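Local coordinates for protein restriction endonuclease R.BpuJI (Bacillus pumilus, PDB 2VLA) that recognises its target DNA through its N-terminal domain and, as the full-length enzyme, probably cleaves DNA as an endonuclease, at residues K19-L22 and D23-L26; I87-G91 and R92-Y96; E182-I185 and E186-N190; Y205-Q208 and H209-E212. All coordinates share one frame; numbering follows the deposited sequence. Where two conformers were deposited one is given.

Contact 1 of 4, residues K19-L22 and D23-L26. With nucleotides of chain C.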
loop_
_atom_site.group_PDB
_atom_site.type_symbol
_atom_site.label_atom_id
_atom_site.label_comp_id
_atom_site.label_asym_id
_atom_site.label_seq_id
_atom_site.Cartn_x
_atom_site.Cartn_y
_atom_site.Cartn_z
ATOM N N LYS A 19 0.621 -7.186 11.247
ATOM C CA LYS A 19 2.087 -7.366 11.164
ATOM C C LYS A 19 2.639 -8.252 12.296
ATOM O O LYS A 19 3.354 -9.217 12.030
ATOM C CB LYS A 19 2.800 -6.008 11.167
ATOM C CG LYS A 19 4.286 -6.079 10.856
ATOM C CD LYS A 19 4.486 -6.408 9.378
ATOM C CE LYS A 19 5.934 -6.260 8.903
ATOM N NZ LYS A 19 6.820 -7.257 9.550
ATOM N N ASN A 20 2.339 -7.898 13.531
ATOM C CA ASN A 20 2.892 -8.625 14.693
ATOM C C ASN A 20 2.585 -10.113 14.658
ATOM O O ASN A 20 3.400 -10.929 15.101
ATOM C CB ASN A 20 2.340 -8.044 16.002
ATOM C CG ASN A 20 3.003 -6.744 16.399
ATOM O OD1 ASN A 20 4.048 -6.377 15.863
ATOM N ND2 ASN A 20 2.412 -6.048 17.414
ATOM N N MET A 21 1.383 -10.463 14.204
ATOM C CA MET A 21 0.927 -11.848 14.182
ATOM C C MET A 21 0.649 -12.363 12.776
ATOM O O MET A 21 -0.182 -13.242 12.585
ATOM C CB MET A 21 -0.346 -11.993 15.029
ATOM C CG MET A 21 -0.131 -11.696 16.496
ATOM S SD MET A 21 -1.378 -12.445 17.515
ATOM C CE MET A 21 -1.246 -14.143 16.904
ATOM N N LEU A 22 1.375 -11.833 11.802
ATOM C CA LEU A 22 1.061 -12.079 10.388
ATOM C C LEU A 22 1.047 -13.581 10.050
ATOM O O LEU A 22 0.183 -14.063 9.323
ATOM C CB LEU A 22 2.069 -11.365 9.498
ATOM C CG LEU A 22 1.742 -11.368 7.992
ATOM C CD1 LEU A 22 0.358 -10.750 7.713
ATOM C CD2 LEU A 22 2.821 -10.619 7.221
ATOM N N ASP A 23 1.969 -14.333 10.614
ATOM C CA ASP A 23 2.112 -15.697 10.212
ATOM C C ASP A 23 0.954 -16.569 10.728
ATOM O O ASP A 23 0.703 -17.641 10.186
ATOM C CB ASP A 23 3.493 -16.242 10.648
ATOM C CG ASP A 23 4.648 -15.640 9.798
ATOM O OD1 ASP A 23 4.924 -16.168 8.704
ATOM O OD2 ASP A 23 5.177 -14.562 10.171
ATOM N N ASN A 24 0.227 -16.079 11.739
ATOM C CA ASN A 24 -1.054 -16.675 12.131
ATOM C C ASN A 24 -2.277 -16.030 11.462
ATOM O O ASN A 24 -3.223 -16.719 11.077
ATOM C CB ASN A 24 -1.226 -16.601 13.655
ATOM C CG ASN A 24 -0.489 -17.654 14.354
ATOM O OD1 ASN A 24 -0.392 -18.773 13.873
ATOM N ND2 ASN A 24 0.035 -17.327 15.523
ATOM N N LEU A 25 -2.280 -14.714 11.363
ATOM C CA LEU A 25 -3.448 -14.016 10.852
ATOM C C LEU A 25 -3.668 -14.192 9.340
ATOM O O LEU A 25 -4.794 -14.289 8.906
ATOM C CB LEU A 25 -3.369 -12.530 11.206
ATOM C CG LEU A 25 -3.791 -12.146 12.599
ATOM C CD1 LEU A 25 -3.424 -10.716 12.861
ATOM C CD2 LEU A 25 -5.303 -12.385 12.783
ATOM N N LEU A 26 -2.605 -14.223 8.560
ATOM C CA LEU A 26 -2.797 -14.324 7.112
ATOM C C LEU A 26 -3.431 -15.671 6.722
ATOM O O LEU A 26 -4.420 -15.708 6.008
ATOM C CB LEU A 26 -1.498 -14.058 6.317
ATOM C CG LEU A 26 -1.673 -13.923 4.799
ATOM C CD1 LEU A 26 -2.608 -12.764 4.495
ATOM C CD2 LEU A 26 -0.322 -13.749 4.121
ATOM P P DA C 4 0.139 -4.611 13.891
ATOM O OP1 DA C 4 0.989 -5.632 14.390
ATOM O OP2 DA C 4 -0.096 -4.432 12.435
ATOM O "O5'" DA C 4 -1.208 -4.573 14.653
ATOM C "C5'" DA C 4 -1.216 -4.974 16.049
ATOM C "C4'" DA C 4 -2.285 -4.207 16.784
ATOM O "O4'" DA C 4 -1.895 -2.826 16.980
ATOM C "C3'" DA C 4 -3.647 -4.149 16.069
ATOM O "O3'" DA C 4 -4.665 -4.223 17.052
ATOM C "C2'" DA C 4 -3.615 -2.770 15.439
ATOM C "C1'" DA C 4 -2.936 -1.963 16.526
ATOM N N9 DA C 4 -2.358 -0.714 16.109
ATOM C C8 DA C 4 -1.778 -0.414 14.891
ATOM N N7 DA C 4 -1.303 0.800 14.826
ATOM C C5 DA C 4 -1.573 1.363 16.065
ATOM C C6 DA C 4 -1.334 2.616 16.613
ATOM N N6 DA C 4 -0.711 3.631 16.020
ATOM N N1 DA C 4 -1.735 2.809 17.909
ATOM C C2 DA C 4 -2.374 1.801 18.556
ATOM N N3 DA C 4 -2.637 0.586 18.154
ATOM C C4 DA C 4 -2.221 0.425 16.857
ATOM P P DC C 3 6.185 -2.498 12.953
ATOM O OP1 DC C 3 6.572 -3.910 12.730
ATOM O OP2 DC C 3 6.215 -1.518 11.870
ATOM O "O5'" DC C 3 4.701 -2.456 13.544
ATOM C "C5'" DC C 3 4.329 -3.333 14.598
ATOM C "C4'" DC C 3 2.992 -2.937 15.167
ATOM O "O4'" DC C 3 3.114 -1.704 15.899
ATOM C "C3'" DC C 3 1.934 -2.657 14.106
ATOM O "O3'" DC C 3 0.673 -3.204 14.436
ATOM C "C2'" DC C 3 1.850 -1.132 14.098
ATOM C "C1'" DC C 3 1.997 -0.907 15.580
ATOM N N1 DC C 3 2.238 0.455 15.990
ATOM C C2 DC C 3 1.727 0.919 17.219
ATOM O O2 DC C 3 1.124 0.130 18.000
ATOM N N3 DC C 3 1.950 2.206 17.547
ATOM C C4 DC C 3 2.616 3.013 16.728
ATOM N N4 DC C 3 2.814 4.266 17.107
ATOM C C5 DC C 3 3.106 2.557 15.481
ATOM C C6 DC C 3 2.866 1.303 15.140
#
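Met21 and Asn24 meet at the exposed start of helix 22-36, where Met21 holds the N-cap position. Met21 CB packs 4.0 Å from Leu25 CD1, one turn on. Beyond CG and SD, a bend at the last torsion of Met21 (chi3 53°) swings its CE across Asn24, 3.7 Å from Asn24 ND2 and close to the CB of the same residue. The carbonyl of Met21 serves two amides: Leu25 N bonds to Met21 O at 2.8 Å, nearly end-on, while Asn24 N comes to it from above the carbonyl plane. Leu22 turns to the interior and lies alongside Leu26, Leu22 CD1 being 4.0 Å from Leu26 CB, as Leu26 N bonds back to Leu22 O. Phe106 of helix 102-112 and Leu219 of helix 203-219 pack on Leu22, and helix 41-56 packs on Leu25.

Upstream, a type I turn from Lys19 to Leu22 faces the DNA backbone. Successive amides divide one phosphate between them: Lys19 N bonds to OP2 of DA4 of chain C at 3.1 Å, and Asn20 N bonds to OP1 of the same nucleotide at 2.8 Å. CB of Lys19 rests against both oxygens, with CG 3.7 Å from OP1 of DC3 of chain C, and Asn20 OD1 lies 3.3 Å from C5' of DC3 of chain C. Because backbone N-H groups hold the phosphate of DA4, this grip reads the path of the strand and not its bases, and the buried leucines that follow probably tie the turn to the surrounding helices.

Contact 2 of 4, residues I87-G91 and R92-Y96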
loop_
_atom_site.group_PDB
_atom_site.type_symbol
_atom_site.label_atom_id
_atom_site.label_comp_id
_atom_site.label_asym_id
_atom_site.label_seq_id
_atom_site.Cartn_x
_atom_site.Cartn_y
_atom_site.Cartn_z
ATOM N N ILE A 87 -20.454 -12.602 -1.382
ATOM C CA ILE A 87 -19.033 -12.364 -1.115
ATOM C C ILE A 87 -18.208 -13.551 -1.556
ATOM O O ILE A 87 -18.531 -14.695 -1.227
ATOM C CB ILE A 87 -18.776 -12.106 0.390
ATOM C CG1 ILE A 87 -19.690 -10.985 0.898
ATOM C CG2 ILE A 87 -17.314 -11.765 0.626
ATOM C CD1 ILE A 87 -19.628 -9.709 0.064
ATOM N N PHE A 88 -17.165 -13.274 -2.347
ATOM C CA PHE A 88 -16.300 -14.308 -2.917
ATOM C C PHE A 88 -14.865 -14.128 -2.442
ATOM O O PHE A 88 -14.428 -13.004 -2.218
ATOM C CB PHE A 88 -16.301 -14.201 -4.448
ATOM C CG PHE A 88 -17.639 -14.496 -5.085
ATOM C CD1 PHE A 88 -17.991 -15.793 -5.413
ATOM C CD2 PHE A 88 -18.525 -13.484 -5.350
ATOM C CE1 PHE A 88 -19.225 -16.069 -5.993
ATOM C CE2 PHE A 88 -19.759 -13.751 -5.947
ATOM C CZ PHE A 88 -20.100 -15.040 -6.262
ATOM N N PRO A 89 -14.097 -15.225 -2.391
ATOM C CA PRO A 89 -12.648 -15.090 -2.228
ATOM C C PRO A 89 -12.029 -14.432 -3.442
ATOM O O PRO A 89 -12.455 -14.694 -4.550
ATOM C CB PRO A 89 -12.162 -16.539 -2.107
ATOM C CG PRO A 89 -13.403 -17.366 -1.908
ATOM C CD PRO A 89 -14.508 -16.629 -2.545
ATOM N N SER A 90 -11.044 -13.574 -3.244
ATOM C CA SER A 90 -10.394 -12.907 -4.386
ATOM C C SER A 90 -9.375 -13.805 -5.056
ATOM O O SER A 90 -8.979 -14.836 -4.509
ATOM C CB SER A 90 -9.696 -11.645 -3.936
ATOM O OG SER A 90 -8.600 -11.973 -3.101
ATOM N N GLY A 91 -8.919 -13.385 -6.230
ATOM C CA GLY A 91 -7.807 -14.055 -6.912
ATOM C C GLY A 91 -6.560 -14.146 -6.025
ATOM O O GLY A 91 -5.847 -15.150 -6.047
ATOM N N ARG A 92 -6.263 -13.081 -5.291
ATOM C CA ARG A 92 -5.071 -13.077 -4.463
ATOM C C ARG A 92 -5.180 -14.114 -3.358
ATOM O O ARG A 92 -4.218 -14.859 -3.082
ATOM C CB ARG A 92 -4.832 -11.694 -3.859
ATOM C CG ARG A 92 -3.506 -11.587 -3.144
ATOM C CD ARG A 92 -3.233 -10.196 -2.607
ATOM N NE ARG A 92 -2.964 -9.251 -3.693
ATOM C CZ ARG A 92 -3.584 -8.081 -3.853
ATOM N NH1 ARG A 92 -4.535 -7.704 -3.012
ATOM N NH2 ARG A 92 -3.256 -7.292 -4.858
ATOM N N THR A 93 -6.361 -14.213 -2.766
ATOM C CA THR A 93 -6.604 -15.235 -1.751
ATOM C C THR A 93 -6.502 -16.628 -2.359
ATOM O O THR A 93 -5.847 -17.512 -1.790
ATOM C CB THR A 93 -7.972 -15.050 -1.104
ATOM O OG1 THR A 93 -7.964 -13.851 -0.352
ATOM C CG2 THR A 93 -8.326 -16.240 -0.155
ATOM N N ASN A 94 -7.150 -16.821 -3.516
ATOM C CA ASN A 94 -7.148 -18.115 -4.184
ATOM C C ASN A 94 -5.704 -18.598 -4.455
ATOM O O ASN A 94 -5.392 -19.771 -4.284
ATOM C CB ASN A 94 -7.939 -18.047 -5.499
ATOM C CG ASN A 94 -9.460 -17.926 -5.278
ATOM O OD1 ASN A 94 -9.975 -18.289 -4.214
ATOM N ND2 ASN A 94 -10.173 -17.431 -6.292
ATOM N N LYS A 95 -4.843 -17.694 -4.893
ATOM C CA LYS A 95 -3.467 -18.059 -5.200
ATOM C C LYS A 95 -2.712 -18.482 -3.931
ATOM O O LYS A 95 -2.004 -19.476 -3.921
ATOM C CB LYS A 95 -2.747 -16.902 -5.897
ATOM C CG LYS A 95 -1.282 -17.153 -6.177
ATOM C CD LYS A 95 -0.716 -16.082 -7.140
ATOM C CE LYS A 95 0.780 -16.274 -7.357
ATOM N NZ LYS A 95 1.567 -16.166 -6.095
ATOM N N TYR A 96 -2.878 -17.715 -2.864
ATOM C CA TYR A 96 -2.204 -17.994 -1.598
ATOM C C TYR A 96 -2.677 -19.322 -1.002
ATOM O O TYR A 96 -1.879 -20.082 -0.447
ATOM C CB TYR A 96 -2.448 -16.821 -0.644
ATOM C CG TYR A 96 -1.914 -17.013 0.755
ATOM C CD1 TYR A 96 -0.541 -17.063 1.010
ATOM C CD2 TYR A 96 -2.781 -17.118 1.834
ATOM C CE1 TYR A 96 -0.066 -17.223 2.314
ATOM C CE2 TYR A 96 -2.311 -17.282 3.136
ATOM C CZ TYR A 96 -0.971 -17.342 3.366
ATOM O OH TYR A 96 -0.542 -17.500 4.667
HETATM O O HOH W 1 -13.207 -16.674 -6.198
#
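Asn94 folds its side chain back over the end of the strand, its CG 3.2 Å from Ser90 O and its OD1 3.5 Å from CB of Pro89. On the same residue ND2 gives a hydrogen bond to a water that itself donates to Pro89 O, 2.7 Å away, so the junction between strand 86-89 and helix 91-99 is also bridged by solvent.

Ser90 is the N-cap. A chi1 of 67° turns its hydroxyl toward the helix, where OG takes the amide of Thr93, Thr93 N to Ser90 OG being 3.2 Å and nearly straight (166°). Ser90 OG is also hydrogen-bonded to Gly78 O, and Thr93 OG1 to Met79 O, which ties the cap to the chain leading into strand 80-83. With an alanine here, the Thr93 amide would probably lose its capping acceptor and Gly78 O its hydroxyl partner. Regular helical bonds follow, with Asn94 N 2.9 Å from Ser90 O.

Arg92 leads away to a salt bridge with Asp108 and a cation-pi contact with Tyr277. Of the first-turn amides, that of Gly91 goes to Asn279 OD1 and that of Thr93 to the cap hydroxyl, so the chain can pass directly from strand to helix.

Contact 3 of 4, residues E182-I185 and E186-N190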
loop_
_atom_site.group_PDB
_atom_site.type_symbol
_atom_site.label_atom_id
_atom_site.label_comp_id
_atom_site.label_asym_id
_atom_site.label_seq_id
_atom_site.Cartn_x
_atom_site.Cartn_y
_atom_site.Cartn_z
ATOM N N GLU A 182 19.703 13.110 -7.149
ATOM C CA GLU A 182 20.570 14.279 -7.291
ATOM C C GLU A 182 20.277 15.340 -6.212
ATOM O O GLU A 182 21.196 15.937 -5.639
ATOM C CB GLU A 182 20.447 14.875 -8.703
ATOM C CG GLU A 182 21.116 13.996 -9.775
ATOM C CD GLU A 182 20.815 14.426 -11.225
ATOM O OE1 GLU A 182 19.865 15.201 -11.456
ATOM O OE2 GLU A 182 21.529 13.951 -12.136
ATOM N N LYS A 183 19.001 15.511 -5.878
ATOM C CA LYS A 183 18.609 16.462 -4.844
ATOM C C LYS A 183 19.098 16.014 -3.451
ATOM O O LYS A 183 19.583 16.832 -2.649
ATOM C CB LYS A 183 17.085 16.638 -4.856
ATOM C CG LYS A 183 16.533 17.495 -3.743
ATOM C CD LYS A 183 17.109 18.894 -3.737
ATOM C CE LYS A 183 16.447 19.748 -2.688
ATOM N NZ LYS A 183 17.204 20.995 -2.409
ATOM N N ILE A 184 18.988 14.721 -3.163
ATOM C CA ILE A 184 19.467 14.197 -1.882
ATOM C C ILE A 184 20.972 14.410 -1.771
ATOM O O ILE A 184 21.461 14.857 -0.757
ATOM C CB ILE A 184 19.093 12.702 -1.691
ATOM C CG1 ILE A 184 17.568 12.576 -1.524
ATOM C CG2 ILE A 184 19.835 12.094 -0.465
ATOM C CD1 ILE A 184 17.040 11.148 -1.463
ATOM N N ILE A 185 21.694 14.163 -2.853
ATOM C CA ILE A 185 23.134 14.339 -2.840
ATOM C C ILE A 185 23.502 15.827 -2.612
ATOM O O ILE A 185 24.401 16.135 -1.831
ATOM C CB ILE A 185 23.768 13.828 -4.147
ATOM C CG1 ILE A 185 23.712 12.283 -4.191
ATOM C CG2 ILE A 185 25.218 14.337 -4.275
ATOM C CD1 ILE A 185 24.118 11.675 -5.549
ATOM N N GLU A 186 22.783 16.738 -3.256
ATOM C CA GLU A 186 23.040 18.169 -3.056
ATOM C C GLU A 186 22.728 18.586 -1.624
ATOM O O GLU A 186 23.515 19.293 -0.985
ATOM C CB GLU A 186 22.225 19.015 -4.028
ATOM C CG GLU A 186 22.477 20.514 -3.882
ATOM C CD GLU A 186 21.497 21.358 -4.670
ATOM O OE1 GLU A 186 21.687 21.506 -5.899
ATOM O OE2 GLU A 186 20.548 21.896 -4.058
ATOM N N ASP A 187 21.593 18.127 -1.102
ATOM C CA ASP A 187 21.209 18.465 0.248
ATOM C C ASP A 187 22.252 17.972 1.258
ATOM O O ASP A 187 22.651 18.711 2.164
ATOM C CB ASP A 187 19.833 17.882 0.566
ATOM C CG ASP A 187 18.690 18.785 0.106
ATOM O OD1 ASP A 187 18.970 19.872 -0.473
ATOM O OD2 ASP A 187 17.508 18.400 0.306
ATOM N N ARG A 188 22.705 16.736 1.096
ATOM C CA ARG A 188 23.708 16.182 2.010
ATOM C C ARG A 188 24.994 16.990 1.940
ATOM O O ARG A 188 25.677 17.169 2.945
ATOM C CB ARG A 188 24.000 14.723 1.685
ATOM C CG ARG A 188 22.855 13.779 2.003
ATOM C CD ARG A 188 23.219 12.355 1.718
ATOM N NE ARG A 188 22.119 11.450 2.025
ATOM C CZ ARG A 188 22.155 10.136 1.851
ATOM N NH1 ARG A 188 23.244 9.556 1.374
ATOM N NH2 ARG A 188 21.090 9.404 2.140
ATOM N N SER A 189 25.328 17.469 0.748
ATOM C CA SER A 189 26.568 18.241 0.563
ATOM C C SER A 189 26.488 19.590 1.269
ATOM O O SER A 189 27.513 20.227 1.538
ATOM C CB SER A 189 26.875 18.435 -0.927
ATOM O OG SER A 189 26.086 19.466 -1.488
ATOM N N ASN A 190 25.269 20.008 1.586
ATOM C CA ASN A 190 25.030 21.241 2.302
ATOM C C ASN A 190 24.640 20.964 3.742
ATOM O O ASN A 190 24.118 21.839 4.429
ATOM C CB ASN A 190 23.928 22.038 1.611
ATOM C CG ASN A 190 24.397 22.667 0.310
ATOM O OD1 ASN A 190 25.464 23.265 0.258
ATOM N ND2 ASN A 190 23.601 22.534 -0.743
#
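A bend at the second torsion of Lys183 (chi2 58°) curls its chain along the helix, while Asp187, with CG beside its own backbone N (chi1 -85°), swings across to meet it one turn on. Lys183 NZ reaches Asp187 OD1 at 2.9 Å in a hydrogen-bonded salt bridge, arriving on the syn side, 24° out of the carboxylate plane. The other oxygen, OD2, is hydrogen-bonded to the hydroxyl of Tyr163 on helix 157-165, whose side chain also touches Lys183 and Ile184. Glu186 extends toward the same ammonium, but this second bridge is long, with Glu186 OE2 3.8 Å from Lys183 NZ, and doubtful because Glu186 has two conformers. A leucine in place of Lys183 would probably leave Asp187 OD1 without its positive partner and its carboxylate held mainly by Tyr163.

Around the helix, Arg188 runs alongside Ile184. The Ile184 CG2 methyl lies over one face of the guanidinium, 3.4 Å from Arg188 NE, and the far end of the arginine pairs with Asp159. Near the helix end, Ser189 OG donates to Glu186 O at 2.6 Å.

A buried acid this near the C-terminal end of a helix is probably stabilised by a cation on one oxygen and a phenol hydrogen bond on the other.

Contact 4 of 4, residues Y205-Q208 and H209-E212. With nucleotides of chain C; nucleotides of chain B.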
loop_
_atom_site.group_PDB
_atom_site.type_symbol
_atom_site.label_atom_id
_atom_site.label_comp_id
_atom_site.label_asym_id
_atom_site.label_seq_id
_atom_site.Cartn_x
_atom_site.Cartn_y
_atom_site.Cartn_z
ATOM N N TYR A 205 1.239 9.738 13.172
ATOM C CA TYR A 205 0.458 10.473 12.185
ATOM C C TYR A 205 1.306 10.723 10.967
ATOM O O TYR A 205 0.849 10.520 9.834
ATOM C CB TYR A 205 -0.007 11.788 12.783
ATOM C CG TYR A 205 -0.879 12.590 11.860
ATOM C CD1 TYR A 205 -2.222 12.280 11.705
ATOM C CD2 TYR A 205 -0.364 13.649 11.130
ATOM C CE1 TYR A 205 -3.032 13.000 10.861
ATOM C CE2 TYR A 205 -1.177 14.382 10.249
ATOM C CZ TYR A 205 -2.518 14.040 10.131
ATOM O OH TYR A 205 -3.353 14.729 9.276
ATOM N N SER A 206 2.546 11.107 11.186
ATOM C CA SER A 206 3.433 11.499 10.131
ATOM C C SER A 206 4.050 10.333 9.378
ATOM O O SER A 206 4.304 10.435 8.158
ATOM C CB SER A 206 4.561 12.351 10.699
ATOM O OG SER A 206 4.061 13.475 11.361
ATOM N N MET A 207 4.318 9.235 10.081
ATOM C CA MET A 207 5.214 8.219 9.570
ATOM C C MET A 207 4.657 6.790 9.513
ATOM O O MET A 207 5.192 5.967 8.771
ATOM C CB MET A 207 6.524 8.221 10.352
ATOM C CG MET A 207 7.483 9.337 9.953
ATOM S SD MET A 207 8.100 9.169 8.284
ATOM C CE MET A 207 9.096 7.679 8.462
ATOM N N GLN A 208 3.566 6.490 10.196
ATOM C CA GLN A 208 3.218 5.091 10.311
ATOM C C GLN A 208 2.877 4.514 8.923
ATOM O O GLN A 208 3.243 3.406 8.602
ATOM C CB GLN A 208 2.075 4.846 11.297
ATOM C CG GLN A 208 1.766 3.357 11.433
ATOM C CD GLN A 208 0.889 3.007 12.595
ATOM O OE1 GLN A 208 0.557 3.863 13.418
ATOM N NE2 GLN A 208 0.509 1.738 12.677
ATOM N N HIS A 209 2.173 5.294 8.108
ATOM C CA HIS A 209 1.775 4.818 6.768
ATOM C C HIS A 209 2.971 4.734 5.800
ATOM O O HIS A 209 2.937 3.975 4.834
ATOM C CB HIS A 209 0.674 5.712 6.148
ATOM C CG HIS A 209 1.048 7.146 6.072
ATOM N ND1 HIS A 209 1.059 7.961 7.178
ATOM C CD2 HIS A 209 1.444 7.916 5.024
ATOM C CE1 HIS A 209 1.480 9.157 6.827
ATOM N NE2 HIS A 209 1.682 9.163 5.514
ATOM N N ILE A 210 4.009 5.495 6.078
ATOM C CA ILE A 210 5.211 5.449 5.317
ATOM C C ILE A 210 6.041 4.236 5.680
ATOM O O ILE A 210 6.449 3.463 4.821
ATOM C CB ILE A 210 5.993 6.767 5.443
ATOM C CG1 ILE A 210 5.149 7.906 4.862
ATOM C CG2 ILE A 210 7.340 6.658 4.806
ATOM C CD1 ILE A 210 5.737 9.302 4.991
ATOM N N ARG A 211 6.263 4.046 6.979
ATOM C CA ARG A 211 6.918 2.848 7.454
ATOM C C ARG A 211 6.195 1.593 6.957
ATOM O O ARG A 211 6.823 0.635 6.541
ATOM C CB ARG A 211 6.971 2.846 8.996
ATOM C CG ARG A 211 7.401 1.515 9.582
ATOM C CD ARG A 211 8.767 1.076 9.046
ATOM N NE ARG A 211 9.143 -0.258 9.518
ATOM C CZ ARG A 211 9.957 -0.490 10.539
ATOM N NH1 ARG A 211 10.467 0.523 11.218
ATOM N NH2 ARG A 211 10.251 -1.734 10.886
ATOM N N GLU A 212 4.880 1.588 7.053
ATOM C CA GLU A 212 4.126 0.387 6.721
ATOM C C GLU A 212 4.119 0.044 5.222
ATOM O O GLU A 212 4.195 -1.088 4.862
ATOM C CB GLU A 212 2.734 0.434 7.303
ATOM C CG GLU A 212 2.814 0.278 8.841
ATOM C CD GLU A 212 1.495 0.229 9.572
ATOM O OE1 GLU A 212 0.447 0.565 9.020
ATOM O OE2 GLU A 212 1.530 -0.150 10.781
ATOM P P DC C 3 6.185 -2.498 12.953
ATOM O OP1 DC C 3 6.572 -3.910 12.730
ATOM O OP2 DC C 3 6.215 -1.518 11.870
ATOM O "O5'" DC C 3 4.701 -2.456 13.544
ATOM C "C5'" DC C 3 4.329 -3.333 14.598
ATOM C "C4'" DC C 3 2.992 -2.937 15.167
ATOM O "O4'" DC C 3 3.114 -1.704 15.899
ATOM C "C3'" DC C 3 1.934 -2.657 14.106
ATOM O "O3'" DC C 3 0.673 -3.204 14.436
ATOM C "C2'" DC C 3 1.850 -1.132 14.098
ATOM C "C1'" DC C 3 1.997 -0.907 15.580
ATOM N N1 DC C 3 2.238 0.455 15.990
ATOM C C2 DC C 3 1.727 0.919 17.219
ATOM O O2 DC C 3 1.124 0.130 18.000
ATOM N N3 DC C 3 1.950 2.206 17.547
ATOM C C4 DC C 3 2.616 3.013 16.728
ATOM N N4 DC C 3 2.814 4.266 17.107
ATOM C C5 DC C 3 3.106 2.557 15.481
ATOM C C6 DC C 3 2.866 1.303 15.140
ATOM P P DA C 4 0.139 -4.611 13.891
ATOM O OP1 DA C 4 0.989 -5.632 14.390
ATOM O OP2 DA C 4 -0.096 -4.432 12.435
ATOM O "O5'" DA C 4 -1.208 -4.573 14.653
ATOM C "C5'" DA C 4 -1.216 -4.974 16.049
ATOM C "C4'" DA C 4 -2.285 -4.207 16.784
ATOM O "O4'" DA C 4 -1.895 -2.826 16.980
ATOM C "C3'" DA C 4 -3.647 -4.149 16.069
ATOM O "O3'" DA C 4 -4.665 -4.223 17.052
ATOM C "C2'" DA C 4 -3.615 -2.770 15.439
ATOM C "C1'" DA C 4 -2.936 -1.963 16.526
ATOM N N9 DA C 4 -2.358 -0.714 16.109
ATOM C C8 DA C 4 -1.778 -0.414 14.891
ATOM N N7 DA C 4 -1.303 0.800 14.826
ATOM C C5 DA C 4 -1.573 1.363 16.065
ATOM C C6 DA C 4 -1.334 2.616 16.613
ATOM N N6 DA C 4 -0.711 3.631 16.020
ATOM N N1 DA C 4 -1.735 2.809 17.909
ATOM C C2 DA C 4 -2.374 1.801 18.556
ATOM N N3 DA C 4 -2.637 0.586 18.154
ATOM C C4 DA C 4 -2.221 0.425 16.857
ATOM P P DG B 8 -4.180 11.671 15.188
ATOM O OP1 DG B 8 -4.586 12.923 14.549
ATOM O OP2 DG B 8 -2.775 11.260 15.061
ATOM O "O5'" DG B 8 -4.509 11.670 16.744
ATOM C "C5'" DG B 8 -5.846 11.948 17.166
ATOM C "C4'" DG B 8 -6.140 11.292 18.493
ATOM O "O4'" DG B 8 -6.191 9.851 18.330
ATOM C "C3'" DG B 8 -5.114 11.530 19.583
ATOM O "O3'" DG B 8 -5.784 11.628 20.869
ATOM C "C2'" DG B 8 -4.174 10.308 19.471
ATOM C "C1'" DG B 8 -5.132 9.205 19.061
ATOM N N9 DG B 8 -4.636 8.168 18.162
ATOM C C8 DG B 8 -3.938 8.344 16.985
ATOM N N7 DG B 8 -3.711 7.232 16.352
ATOM C C5 DG B 8 -4.337 6.264 17.142
ATOM C C6 DG B 8 -4.493 4.888 16.930
ATOM O O6 DG B 8 -4.081 4.189 16.017
ATOM N N1 DG B 8 -5.205 4.263 17.986
ATOM C C2 DG B 8 -5.755 4.917 19.062
ATOM N N2 DG B 8 -6.417 4.136 19.978
ATOM N N3 DG B 8 -5.637 6.225 19.254
ATOM C C4 DG B 8 -4.934 6.828 18.252
HETATM O O HOH W 2 -0.116 7.404 9.685
#
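Gln208 and Glu212, one turn apart on helix 203-219, make the central hydrogen bonds. The extended Gln208 amide grips DA4 of chain C by two bonds: OE1 accepts from the adenine N6 at 2.9 Å, and NE2 donates to N7 at 3.0 Å. Gln208 NE2 also donates to Glu212 OE2 at 2.9 Å, almost straight at 174°. Glu212 OE2 lies nearly in the Gln208 amide plane, while the carboxylate plane stands at 86° to it and OE2 is met from above. Glu212 OE1 in turn takes Gly16 N.

Solvent and backbone polar contacts gather at His209. A chi1 of 56° folds the His209 ring back toward the preceding turn, with CE1 3.4 Å from Tyr205 O. A water bridges that carbonyl and ND1. Here the helix is kinked, and Ile210 N bonds only weakly to Met207 O.

Van der Waals packing on the DNA places Gln208 CD 3.6 Å from C6 of DC3 of chain C and Tyr205 CD1 3.6 Å from OP2 of DG8 of chain B. Away from the DNA, Met207 SD meets Ile210 CD1 at 4.1 Å, facing helix 157-165.

The paired amide bonds use the major-groove edge of adenine, consistent with a recognition helix of the helix-turn-helix kind, and Glu212, by occupying a glutamine N-H, probably fixes which end of the amide faces N7.

Overall arrangement
From the N terminus the four contacts follow in series, none nested in or crossing another; each is local, joining neighbouring parts of one continuous segment. Contact 1 passes from a DNA-facing turn into helix 22-36. Contact 2 carries strand 86-89 into helix 91-99 and is the one that touches contact 1, through Leu26 CD2 and Tyr96 CZ, 3.7 Å apart. Contact 3 lies near the end of helix 177-189, its nearest atom about 17 Å from the DNA, and on the opposite side of the chain's centre from contact 2. Contact 4, on the next helix, 203-219, meets the same two nucleotides of chain C as contact 1: contact 1 holds the backbone, whereas contact 4 reads a base and also approaches phosphates.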